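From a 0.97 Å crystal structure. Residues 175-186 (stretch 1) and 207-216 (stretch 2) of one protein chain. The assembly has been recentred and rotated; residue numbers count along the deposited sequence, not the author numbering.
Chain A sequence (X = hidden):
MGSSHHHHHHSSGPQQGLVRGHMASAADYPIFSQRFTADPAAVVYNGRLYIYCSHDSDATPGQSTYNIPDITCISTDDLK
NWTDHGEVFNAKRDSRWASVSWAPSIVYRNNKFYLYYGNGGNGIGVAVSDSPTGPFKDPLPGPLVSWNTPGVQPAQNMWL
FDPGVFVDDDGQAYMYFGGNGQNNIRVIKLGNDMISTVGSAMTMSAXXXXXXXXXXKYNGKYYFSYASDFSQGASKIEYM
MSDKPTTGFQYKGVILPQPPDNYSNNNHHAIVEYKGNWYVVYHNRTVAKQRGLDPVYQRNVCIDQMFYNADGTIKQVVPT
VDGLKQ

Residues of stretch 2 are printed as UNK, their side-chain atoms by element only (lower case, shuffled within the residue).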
# COMPACT_ATOMS: atom_id res chain seq x y z
N MET A 175 -4.98 11.55 -2.65
CA MET A 175 -3.83 10.83 -2.12
C MET A 175 -3.77 11.01 -0.62
O MET A 175 -3.59 12.15 -0.17
CB MET A 175 -2.54 11.25 -2.75
CG MET A 175 -1.34 10.50 -2.18
SD MET A 175 0.30 11.16 -2.53
CE MET A 175 0.32 10.63 -4.18
N TYR A 176 -3.85 9.92 0.11
CA TYR A 176 -3.63 9.88 1.55
C TYR A 176 -2.18 9.48 1.80
O TYR A 176 -1.66 8.64 1.06
CB TYR A 176 -4.58 8.84 2.21
CG TYR A 176 -6.05 9.11 1.96
CD1 TYR A 176 -6.66 8.83 0.74
CD2 TYR A 176 -6.86 9.72 2.95
CE1 TYR A 176 -7.99 9.11 0.50
CE2 TYR A 176 -8.19 9.98 2.70
CZ TYR A 176 -8.77 9.70 1.48
OH TYR A 176 -10.08 9.92 1.18
N PHE A 177 -1.52 10.06 2.79
CA PHE A 177 -0.10 9.75 3.00
C PHE A 177 0.28 10.19 4.42
O PHE A 177 -0.53 10.80 5.13
CB PHE A 177 0.79 10.42 1.92
CG PHE A 177 0.67 11.93 1.89
CD1 PHE A 177 -0.35 12.55 1.19
CD2 PHE A 177 1.63 12.72 2.48
CE1 PHE A 177 -0.43 13.95 1.12
CE2 PHE A 177 1.58 14.10 2.41
CZ PHE A 177 0.56 14.70 1.70
N GLY A 178 1.50 9.87 4.78
CA GLY A 178 2.00 10.26 6.09
C GLY A 178 2.49 9.08 6.90
O GLY A 178 2.51 7.93 6.46
N GLY A 179 2.86 9.36 8.14
CA GLY A 179 3.39 8.35 9.00
C GLY A 179 3.84 8.92 10.33
O GLY A 179 4.10 10.10 10.45
N ASN A 180 3.89 8.05 11.33
CA ASN A 180 4.50 8.30 12.63
C ASN A 180 3.71 9.31 13.46
O ASN A 180 4.26 10.29 13.96
CB ASN A 180 5.95 8.73 12.52
CG ASN A 180 6.66 8.68 13.82
OD1 ASN A 180 6.36 7.87 14.68
ND2 ASN A 180 7.62 9.56 13.99
N GLY A 181 2.43 9.08 13.65
CA GLY A 181 1.65 9.84 14.65
C GLY A 181 0.21 9.95 14.28
O GLY A 181 -0.16 10.08 13.13
N GLN A 182 -0.62 10.00 15.34
CA GLN A 182 -2.05 10.14 15.21
C GLN A 182 -2.48 11.22 14.25
O GLN A 182 -3.44 11.04 13.50
CB GLN A 182 -2.68 10.39 16.58
CG GLN A 182 -4.14 10.68 16.55
CD GLN A 182 -4.63 11.15 17.89
OE1 GLN A 182 -4.71 10.38 18.83
NE2 GLN A 182 -4.97 12.43 17.99
N ASN A 183 -1.83 12.38 14.31
CA ASN A 183 -2.21 13.55 13.51
C ASN A 183 -1.27 13.78 12.33
O ASN A 183 -1.27 14.88 11.77
CB ASN A 183 -2.25 14.79 14.44
CG ASN A 183 -3.14 14.58 15.60
OD1 ASN A 183 -4.25 14.06 15.48
ND2 ASN A 183 -2.62 14.81 16.77
N ASN A 184 -0.49 12.77 11.97
CA ASN A 184 0.46 12.85 10.88
C ASN A 184 -0.05 12.18 9.60
O ASN A 184 0.75 11.73 8.78
CB ASN A 184 1.84 12.30 11.30
CG ASN A 184 2.66 13.36 12.03
OD1 ASN A 184 2.40 14.55 11.93
ND2 ASN A 184 3.69 12.95 12.72
N ILE A 185 -1.36 12.18 9.42
CA ILE A 185 -1.97 11.80 8.15
C ILE A 185 -2.26 13.07 7.38
O ILE A 185 -2.71 14.10 7.93
CB ILE A 185 -3.31 11.06 8.37
CG1 ILE A 185 -3.18 9.89 9.32
CG2 ILE A 185 -3.89 10.63 7.02
CD1 ILE A 185 -4.48 9.41 9.89
N ARG A 186 -2.01 13.03 6.08
CA ARG A 186 -2.39 14.10 5.17
C ARG A 186 -3.18 13.51 4.01
O ARG A 186 -3.00 12.35 3.64
CB ARG A 186 -1.16 14.82 4.64
CG ARG A 186 -0.33 15.52 5.70
CD ARG A 186 -1.01 16.72 6.33
NE ARG A 186 -0.19 17.38 7.35
CZ ARG A 186 -0.10 17.01 8.61
NH1 ARG A 186 -0.78 15.98 9.07
NH2 ARG A 186 0.67 17.70 9.45
N UNK A 207 -6.41 6.90 15.50
CA UNK A 207 -5.75 6.45 16.70
C UNK A 207 -4.49 5.64 16.38
O UNK A 207 -4.54 4.64 15.64
c UNK A 207 -7.85 6.51 15.48
c UNK A 207 -8.09 6.03 16.86
c UNK A 207 -6.82 5.59 17.39
N UNK A 208 -3.38 6.02 16.97
CA UNK A 208 -2.16 5.26 16.89
C UNK A 208 -1.63 5.10 15.45
O UNK A 208 -0.92 4.14 15.15
n UNK A 208 -6.09 1.56 18.21
c UNK A 208 -4.82 1.66 18.55
c UNK A 208 -2.31 3.91 17.63
c UNK A 208 -2.56 4.13 19.12
n UNK A 208 -4.51 2.63 19.41
n UNK A 208 -3.90 0.87 18.00
c UNK A 208 -3.15 2.92 19.85
N UNK A 209 -1.97 6.02 14.57
CA UNK A 209 -1.54 5.90 13.18
C UNK A 209 -0.02 5.82 13.08
O UNK A 209 0.70 6.67 13.65
c UNK A 209 -0.55 7.96 10.54
c UNK A 209 -1.71 6.25 8.70
c UNK A 209 -2.03 7.13 12.37
c UNK A 209 -2.14 6.27 10.02
c UNK A 209 -0.68 7.08 8.31
c UNK A 209 -0.13 7.96 9.23
c UNK A 209 -1.57 7.13 10.96
N UNK A 210 0.46 4.88 12.26
CA UNK A 210 1.89 4.68 12.08
C UNK A 210 2.31 4.77 10.64
O UNK A 210 3.26 5.48 10.32
c UNK A 210 6.47 2.60 13.33
c UNK A 210 5.85 3.63 14.04
c UNK A 210 4.50 3.90 13.81
c UNK A 210 3.76 3.12 12.91
c UNK A 210 4.41 2.10 12.23
c UNK A 210 2.31 3.33 12.73
c UNK A 210 5.78 1.85 12.41
N UNK A 211 1.67 3.99 9.76
CA UNK A 211 2.04 4.08 8.34
C UNK A 211 0.91 3.38 7.52
O UNK A 211 -0.12 3.04 8.09
o UNK A 211 4.97 0.33 9.13
c UNK A 211 3.53 2.09 8.46
c UNK A 211 3.46 3.52 8.08
c UNK A 211 5.00 1.51 8.69
o UNK A 211 6.05 2.08 8.27
N UNK A 212 1.13 3.26 6.22
CA UNK A 212 0.23 2.41 5.40
C UNK A 212 -1.17 2.96 5.19
O UNK A 212 -2.10 2.17 4.99
c UNK A 212 0.21 0.95 5.85
N UNK A 213 -1.35 4.28 5.16
CA UNK A 213 -2.68 4.85 4.91
C UNK A 213 -3.30 4.24 3.64
O UNK A 213 -2.67 4.14 2.59
c UNK A 213 -2.59 6.36 4.74
N UNK A 214 -4.61 3.98 3.72
CA UNK A 214 -5.31 3.33 2.61
C UNK A 214 -6.76 3.75 2.64
O UNK A 214 -7.37 3.85 3.72
c UNK A 214 -4.64 0.82 0.50
c UNK A 214 -6.86 0.65 1.29
c UNK A 214 -7.24 -0.04 0.13
c UNK A 214 -5.56 1.05 1.48
c UNK A 214 -5.18 1.79 2.72
o UNK A 214 -6.66 -0.97 -1.97
c UNK A 214 -6.30 -0.26 -0.83
c UNK A 214 -5.00 0.11 -0.66
N UNK A 215 -7.34 4.00 1.48
CA UNK A 215 -8.75 4.35 1.35
C UNK A 215 -9.44 3.45 0.35
O UNK A 215 -8.93 3.25 -0.76
c UNK A 215 -8.86 5.81 0.91
c UNK A 215 -10.63 6.96 3.31
c UNK A 215 -10.27 6.32 0.63
s UNK A 215 -11.46 6.10 1.96
N UNK A 216 -10.64 3.02 0.70
CA UNK A 216 -11.56 2.38 -0.27
C UNK A 216 -12.96 2.74 0.13
O UNK A 216 -13.23 3.14 1.27
c UNK A 216 -11.34 0.88 -0.42
c UNK A 216 -12.26 -0.97 2.54
c UNK A 216 -11.97 0.06 0.64
c UNK A 216 -13.16 -0.62 0.59
n UNK A 216 -11.41 -0.18 1.88
n UNK A 216 -13.31 -1.23 1.79
O HOH W 1 0.55 6.52 4.91
O HOH W 2 -3.40 7.96 19.06

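Position 207 carries three side-chain carbons that close a ring onto its own backbone N, and the CB points away from stretch 1; this is Pro207. At position 208 three carbons lead to a nitrogen and then to a carbon bearing two more nitrogens, a guanidinium, so the residue is Arg208. Its side chain points away, but its backbone is engaged: a water accepts from Arg208 N (2.9 Å) and donates to Gln182 OE1 (2.8 Å).

Position 209 has one carbon followed by a ring of six carbons with no oxygen, directed toward stretch 1, and is Phe209. Ile185 CG1 lies over one ring face, 3.5 Å from the centroid and 11° off the normal, a CH-pi contact. The ring edge meets backbone, with Phe209 CE2 3.5 Å from Gly179 N and 3.7 Å from Gly178 C. Position 210 shows the same bare six-carbon ring, hence Phe210. Its CB points away, yet the end of the side chain comes nearer, bringing Phe210 CE1 to 4.3 Å from Asn180 OD1.

At position 211 three carbons end in two oxygens on the third, a carboxylate one methylene longer than aspartate: Glu211. Its end leads away from stretch 1, and OE1 is hydrogen-bonded elsewhere in the structure. The chain turns a corner here. Position 212 has a single carbon, pointing away, and is Ala212. Position 213 also has a single carbon, but this one faces stretch 1, its CB 4.1 Å from Tyr176 CB; it is Ala213.

Position 214 bears one carbon and a six-carbon ring with one oxygen, pointing away, which identifies Tyr214. At position 215 two carbons, a sulfur and a terminal carbon form an unbranched chain, the thioether of Met215. Met215 CB packs 3.4 Å from Tyr176 CE1, while SD sits obliquely, 5.2 Å from the centroid of the Tyr176 ring. Position 216 has one carbon and a five-membered ring of three carbons and two nitrogens, an imidazole; His216 is out of reach of stretch 1.

The contact joins backbone pairing to apolar packing. Asn180 N donates to Phe210 O (2.8 Å) and Gly181 N to Phe209 O (3.0 Å), fixing the loop beside the corner. There the edge of the Phe209 ring meets the backbone of Gly178 and Gly179. The ring does not account for glycine at 178, where the backbone angles by themselves call for it and a CB would clash with Asn184 O; at 179 a CB would sit tightly against Phe210 O, 3.2 Å away. Farther along, strands 175-178 and 212-216 run nearly antiparallel at 162°, with alternate residues Ala213 and Met215 facing Tyr176, and a water links Gly178 O to Ala213 N, each at 2.9 Å.

Stretch 2 (207-216) PRFFEAAYMH
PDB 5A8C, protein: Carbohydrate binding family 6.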